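PDB 2OA5: 52 protein from Murid herpesvirus 4, which is an abundant tegument protein of the virus, a member of the herpesvirus BLRF2 family that probably has a structural role in the virion. Local coordinates for residues 47-50 against 51-55; 14-17 against 18-22. All coordinates share one frame; numbering follows the deposited sequence.

Contact 1: 47-50 against 51-55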
loop_
_atom_site.group_PDB
_atom_site.type_symbol
_atom_site.label_atom_id
_atom_site.label_comp_id
_atom_site.label_asym_id
_atom_site.label_seq_id
_atom_site.Cartn_x
_atom_site.Cartn_y
_atom_site.Cartn_z
ATOM N N ALA B 47 -4.133 23.354 -8.179
ATOM C CA ALA B 47 -2.737 23.195 -8.569
ATOM C C ALA B 47 -1.789 23.631 -7.442
ATOM O O ALA B 47 -0.742 23.016 -7.228
ATOM C CB ALA B 47 -2.463 23.994 -9.845
ATOM N N LYS B 48 -2.167 24.685 -6.721
ATOM C CA LYS B 48 -1.364 25.199 -5.610
ATOM C C LYS B 48 -1.364 24.211 -4.449
ATOM O O LYS B 48 -0.324 23.934 -3.850
ATOM C CB LYS B 48 -1.932 26.540 -5.132
ATOM C CG LYS B 48 -1.403 27.037 -3.794
ATOM C CD LYS B 48 -0.072 27.751 -3.924
ATOM C CE LYS B 48 0.259 28.498 -2.631
ATOM N NZ LYS B 48 0.465 29.957 -2.861
ATOM N N ARG B 49 -2.544 23.698 -4.127
ATOM C CA ARG B 49 -2.685 22.736 -3.051
ATOM C C ARG B 49 -1.851 21.490 -3.360
ATOM O O ARG B 49 -1.126 20.994 -2.504
ATOM C CB ARG B 49 -4.157 22.356 -2.879
ATOM C CG ARG B 49 -4.394 21.257 -1.871
ATOM C CD ARG B 49 -5.864 20.911 -1.784
ATOM N NE ARG B 49 -6.402 20.457 -3.059
ATOM C CZ ARG B 49 -7.396 21.049 -3.708
ATOM N NH1 ARG B 49 -7.976 22.136 -3.201
ATOM N NH2 ARG B 49 -7.812 20.558 -4.870
ATOM N N GLU B 50 -1.955 21.002 -4.594
ATOM C CA GLU B 50 -1.222 19.812 -5.029
ATOM C C GLU B 50 0.284 19.999 -4.930
ATOM O O GLU B 50 1.017 19.064 -4.604
ATOM C CB GLU B 50 -1.585 19.467 -6.477
ATOM C CG GLU B 50 -0.884 18.224 -7.045
ATOM C CD GLU B 50 -1.553 16.907 -6.649
ATOM O OE1 GLU B 50 -2.532 16.932 -5.879
ATOM O OE2 GLU B 50 -1.095 15.843 -7.116
ATOM N N SER B 51 0.744 21.215 -5.217
ATOM C CA SER B 51 2.162 21.527 -5.177
ATOM C C SER B 51 2.706 21.502 -3.760
ATOM O O SER B 51 3.811 21.018 -3.515
ATOM C CB SER B 51 2.419 22.901 -5.804
ATOM O OG SER B 51 3.123 23.737 -4.903
ATOM N N ILE B 52 1.925 22.035 -2.825
ATOM C CA ILE B 52 2.321 22.071 -1.420
ATOM C C ILE B 52 2.271 20.664 -0.815
ATOM O O ILE B 52 3.193 20.238 -0.122
ATOM C CB ILE B 52 1.380 23.015 -0.590
ATOM C CG1 ILE B 52 1.598 24.479 -1.001
ATOM C CG2 ILE B 52 1.650 22.857 0.898
ATOM C CD1 ILE B 52 0.676 25.488 -0.281
ATOM N N ILE B 53 1.182 19.949 -1.086
ATOM C CA ILE B 53 0.990 18.606 -0.561
ATOM C C ILE B 53 2.078 17.640 -1.037
ATOM O O ILE B 53 2.664 16.905 -0.237
ATOM C CB ILE B 53 -0.418 18.082 -0.940
ATOM C CG1 ILE B 53 -1.442 18.666 0.046
ATOM C CG2 ILE B 53 -0.439 16.535 -0.972
ATOM C CD1 ILE B 53 -2.865 18.186 -0.151
ATOM N N VAL B 54 2.357 17.654 -2.339
ATOM C CA VAL B 54 3.388 16.776 -2.880
ATOM C C VAL B 54 4.760 17.123 -2.303
ATOM O O VAL B 54 5.507 16.244 -1.870
ATOM C CB VAL B 54 3.426 16.844 -4.423
ATOM C CG1 VAL B 54 4.673 16.142 -4.963
ATOM C CG2 VAL B 54 2.185 16.182 -4.983
ATOM N N SER B 55 5.076 18.413 -2.275
ATOM C CA SER B 55 6.355 18.874 -1.748
ATOM C C SER B 55 6.546 18.475 -0.281
ATOM O O SER B 55 7.635 18.076 0.132
ATOM C CB SER B 55 6.449 20.397 -1.902
ATOM O OG SER B 55 7.627 20.900 -1.300
#
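Lys48 and Ile52, Arg49 and Ile53, and Glu50 and Val54 meet in pairs one helical turn apart. The backbone joins these pairs too, and Ala47 to Ser51. Ser51 N donates to Ala47 O at 3.1 Å, and Ile52 N to Lys48 O at the same length. The bond from Ile53 N to Arg49 O is shorter, 2.9 Å, and straight, with an N-H...O angle of 168°. Val54 N closes the series on Glu50 O at 3.0 Å. These are successive i to i+4 bonds of an alpha-helix, and they lie near the start of helix 46-76, the longest helix of the chain. Just before it, Thr45 OG1 is hydrogen-bonded to Lys48 N.

The apolar contacts use the aliphatic parts of charged side chains. Lys48 bends at chi2 (83°), and its CE comes within 3.8 Å of Ile52 CD1, the two side chains crossing at a slant. Arg49 and Ile53 instead run side by side in the same direction, with Arg49 CG 3.8 Å from Ile53 CD1. The CG1 branch of Ile53 sits beside its own backbone N (chi1 -81°), which carries CD1 back toward Arg49. Val54 CG2 is packed on the backbone, 3.1 Å from Glu50 O. It also lies 3.9 Å from Glu50 OE2, one oxygen of the carboxylate.

The charged ends find their partners on other chains. Lys48 NZ forms a salt bridge with Glu82 of the second subunit, and Glu50 OE2 forms one with Arg73 of the same subunit. Leu85 and Leu89 of that subunit pack on Arg49 and Ile52, respectively. The guanidinium of Arg49 reaches the third subunit, where it has a long, weak ion pair with Glu23.

Contact 2: 14-17 against 18-22. With PE5 (3,6,9,12,15,18,21,24-octaoxahexacosan-1-ol), chain C.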
loop_
_atom_site.group_PDB
_atom_site.type_symbol
_atom_site.label_atom_id
_atom_site.label_comp_id
_atom_site.label_asym_id
_atom_site.label_seq_id
_atom_site.Cartn_x
_atom_site.Cartn_y
_atom_site.Cartn_z
ATOM N N VAL B 14 -19.513 8.930 -9.352
ATOM C CA VAL B 14 -19.102 9.831 -10.421
ATOM C C VAL B 14 -19.994 11.073 -10.367
ATOM O O VAL B 14 -19.525 12.198 -10.512
ATOM C CB VAL B 14 -19.233 9.148 -11.802
ATOM C CG1 VAL B 14 -18.598 10.016 -12.879
ATOM C CG2 VAL B 14 -18.569 7.775 -11.762
ATOM N N LYS B 15 -21.285 10.860 -10.142
ATOM C CA LYS B 15 -22.214 11.972 -10.051
ATOM C C LYS B 15 -21.961 12.731 -8.759
ATOM O O LYS B 15 -21.904 13.958 -8.750
ATOM C CB LYS B 15 -23.662 11.480 -10.062
ATOM C CG LYS B 15 -24.160 10.950 -11.389
ATOM C CD LYS B 15 -25.607 10.539 -11.234
ATOM C CE LYS B 15 -26.042 9.606 -12.340
ATOM N NZ LYS B 15 -27.222 8.809 -11.903
ATOM N N GLU B 16 -21.802 11.991 -7.662
ATOM C CA GLU B 16 -21.576 12.609 -6.363
ATOM C C GLU B 16 -20.345 13.492 -6.353
ATOM O O GLU B 16 -20.350 14.545 -5.709
ATOM C CB GLU B 16 -21.458 11.540 -5.269
ATOM C CG GLU B 16 -21.538 12.092 -3.837
ATOM C CD GLU B 16 -22.865 12.783 -3.540
ATOM O OE1 GLU B 16 -23.723 12.847 -4.445
ATOM O OE2 GLU B 16 -23.054 13.263 -2.401
ATOM N N VAL B 17 -19.295 13.072 -7.060
ATOM C CA VAL B 17 -18.063 13.855 -7.131
ATOM C C VAL B 17 -18.347 15.171 -7.840
ATOM O O VAL B 17 -17.828 16.218 -7.454
ATOM C CB VAL B 17 -16.933 13.131 -7.921
ATOM C CG1 VAL B 17 -15.825 14.134 -8.272
ATOM C CG2 VAL B 17 -16.349 12.000 -7.094
ATOM N N GLU B 18 -19.173 15.104 -8.879
ATOM C CA GLU B 18 -19.541 16.288 -9.647
ATOM C C GLU B 18 -20.396 17.202 -8.783
ATOM O O GLU B 18 -20.166 18.409 -8.731
ATOM C CB GLU B 18 -20.309 15.883 -10.909
ATOM C CG GLU B 18 -20.495 17.020 -11.910
ATOM C CD GLU B 18 -19.185 17.692 -12.270
ATOM O OE1 GLU B 18 -18.144 17.003 -12.231
ATOM O OE2 GLU B 18 -19.195 18.900 -12.601
ATOM N N ARG B 19 -21.369 16.625 -8.088
ATOM C CA ARG B 19 -22.225 17.421 -7.220
ATOM C C ARG B 19 -21.370 18.163 -6.214
ATOM O O ARG B 19 -21.538 19.362 -6.008
ATOM C CB ARG B 19 -23.212 16.550 -6.441
ATOM C CG ARG B 19 -24.279 15.845 -7.239
ATOM C CD ARG B 19 -25.354 15.368 -6.277
ATOM N NE ARG B 19 -25.655 13.942 -6.389
ATOM C CZ ARG B 19 -26.146 13.365 -7.479
ATOM N NH1 ARG B 19 -26.386 14.088 -8.563
ATOM N NH2 ARG B 19 -26.429 12.071 -7.477
ATOM N N LEU B 20 -20.456 17.436 -5.574
ATOM C CA LEU B 20 -19.584 18.028 -4.567
ATOM C C LEU B 20 -18.714 19.126 -5.147
ATOM O O LEU B 20 -18.466 20.135 -4.484
ATOM C CB LEU B 20 -18.733 16.939 -3.911
ATOM C CG LEU B 20 -19.551 16.105 -2.917
ATOM C CD1 LEU B 20 -18.849 14.799 -2.613
ATOM C CD2 LEU B 20 -19.761 16.911 -1.648
ATOM N N LYS B 21 -18.248 18.937 -6.378
ATOM C CA LYS B 21 -17.424 19.955 -7.031
ATOM C C LYS B 21 -18.245 21.222 -7.240
ATOM O O LYS B 21 -17.819 22.320 -6.882
ATOM C CB LYS B 21 -16.918 19.448 -8.382
ATOM C CG LYS B 21 -15.602 18.721 -8.293
ATOM C CD LYS B 21 -15.322 17.880 -9.522
ATOM C CE LYS B 21 -14.059 17.068 -9.293
ATOM N NZ LYS B 21 -13.008 17.908 -8.658
ATOM N N LEU B 22 -19.430 21.055 -7.826
ATOM C CA LEU B 22 -20.324 22.179 -8.088
ATOM C C LEU B 22 -20.572 22.984 -6.822
ATOM O O LEU B 22 -20.280 24.175 -6.759
ATOM C CB LEU B 22 -21.655 21.675 -8.646
ATOM C CG LEU B 22 -21.608 21.171 -10.088
ATOM C CD1 LEU B 22 -22.940 20.560 -10.473
ATOM C CD2 LEU B 22 -21.257 22.331 -11.012
HETATM C C48 PE5 C . -14.825 9.485 4.629
HETATM C C50 PE5 C . -15.853 9.781 3.530
HETATM O O1 PE5 C . -16.355 8.574 2.945
HETATM C C1 PE5 C . -16.208 8.611 1.516
HETATM C C2 PE5 C . -17.569 8.609 0.851
HETATM O O2 PE5 C . -17.561 7.748 -0.290
HETATM C C3 PE5 C . -18.898 7.408 -0.648
HETATM C C4 PE5 C . -19.320 8.149 -1.898
HETATM O O3 PE5 C . -20.492 8.923 -1.631
HETATM C C5 PE5 C . -21.487 8.649 -2.623
HETATM C C6 PE5 C . -22.847 9.134 -2.151
HETATM O O4 PE5 C . -23.820 8.909 -3.182
HETATM C C7 PE5 C . -25.135 9.257 -2.730
HETATM C C8 PE5 C . -26.167 8.595 -3.630
HETATM O O5 PE5 C . -27.469 8.595 -3.022
HETATM C C9 PE5 C . -28.023 7.270 -3.070
HETATM C C10 PE5 C . -29.224 7.211 -4.003
HETATM O O6 PE5 C . -29.601 5.837 -4.233
HETATM C C11 PE5 C . -30.934 5.765 -4.772
HETATM C C12 PE5 C . -31.594 4.451 -4.376
HETATM O O7 PE5 C . -32.801 4.714 -3.642
HETATM C C13 PE5 C . -33.407 3.489 -3.194
HETATM C C14 PE5 C . -32.359 2.531 -2.653
HETATM O O8 PE5 C . -32.509 2.357 -1.233
HETATM C C15 PE5 C . -31.516 1.437 -0.754
HETATM C C16 PE5 C . -31.604 1.347 0.769
HETATM O O52 PE5 C . -31.001 0.133 1.215
HETATM O O HOH W 1 -24.768 10.876 -5.998
#
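Helix 8-33, the N-terminal helix of the chain, carries this contact over about two and a half turns; the side chains of Glu16 and Arg19 meet three residues apart. Arg19 NE donates to Glu16 OE1 at 3.0 Å in a salt bridge. The bond is bent, with an N-H...O angle of 135°. OE1 stands 28° out of the guanidinium plane, and the two flat groups are turned 73° against each other. Water 1 links the same pair: it donates to Glu16 OE1 at 2.7 Å and weakly accepts from Arg19 NH2. Glu16 CG lies anti to the backbone N, and a bend at chi2 swings the carboxylate round to Arg19.

Lys15 runs alongside Arg19 in the same direction. Its CB lies over one face of the guanidinium, 3.8 Å from Arg19 NH2. Val17 and Lys21 also lie side by side, with Val17 CG1 3.6 Å from Lys21 CE. In the backbone, Arg19 N donates to Lys15 O at 2.8 Å and Leu20 N to Glu16 O at 2.9 Å.

Glu16 CG also touches the bound PE5, 3.6 Å from its C6. Val17 and Leu20 pack on the same residues of the third subunit, and Glu16 OE2 has a long, weak ion pair with Lys48 of that subunit. Glu16 is buried, and Arg19 and the water both donate to its OE1. These two donors would be expected to stabilise the carboxylate as a negative charge.

From the N terminus the chain first forms helix 8-33, which carries contact 2. A connecting segment leads to helix 46-76, where contact 1 lies close to the start. Each contact joins adjoining segments of one helix, so neither closes a loop. They are in series and do not nest or cross. Their centres are 22 Å apart, and their nearest atoms, about 7 Å apart, do not touch. The assembly of four chains brings them together: both reach the third subunit. Arg49 of contact 1 comes close to Arg19 of the third subunit, a residue of contact 2 in that copy, and the two charges are alike. The second subunit packs on 47-55.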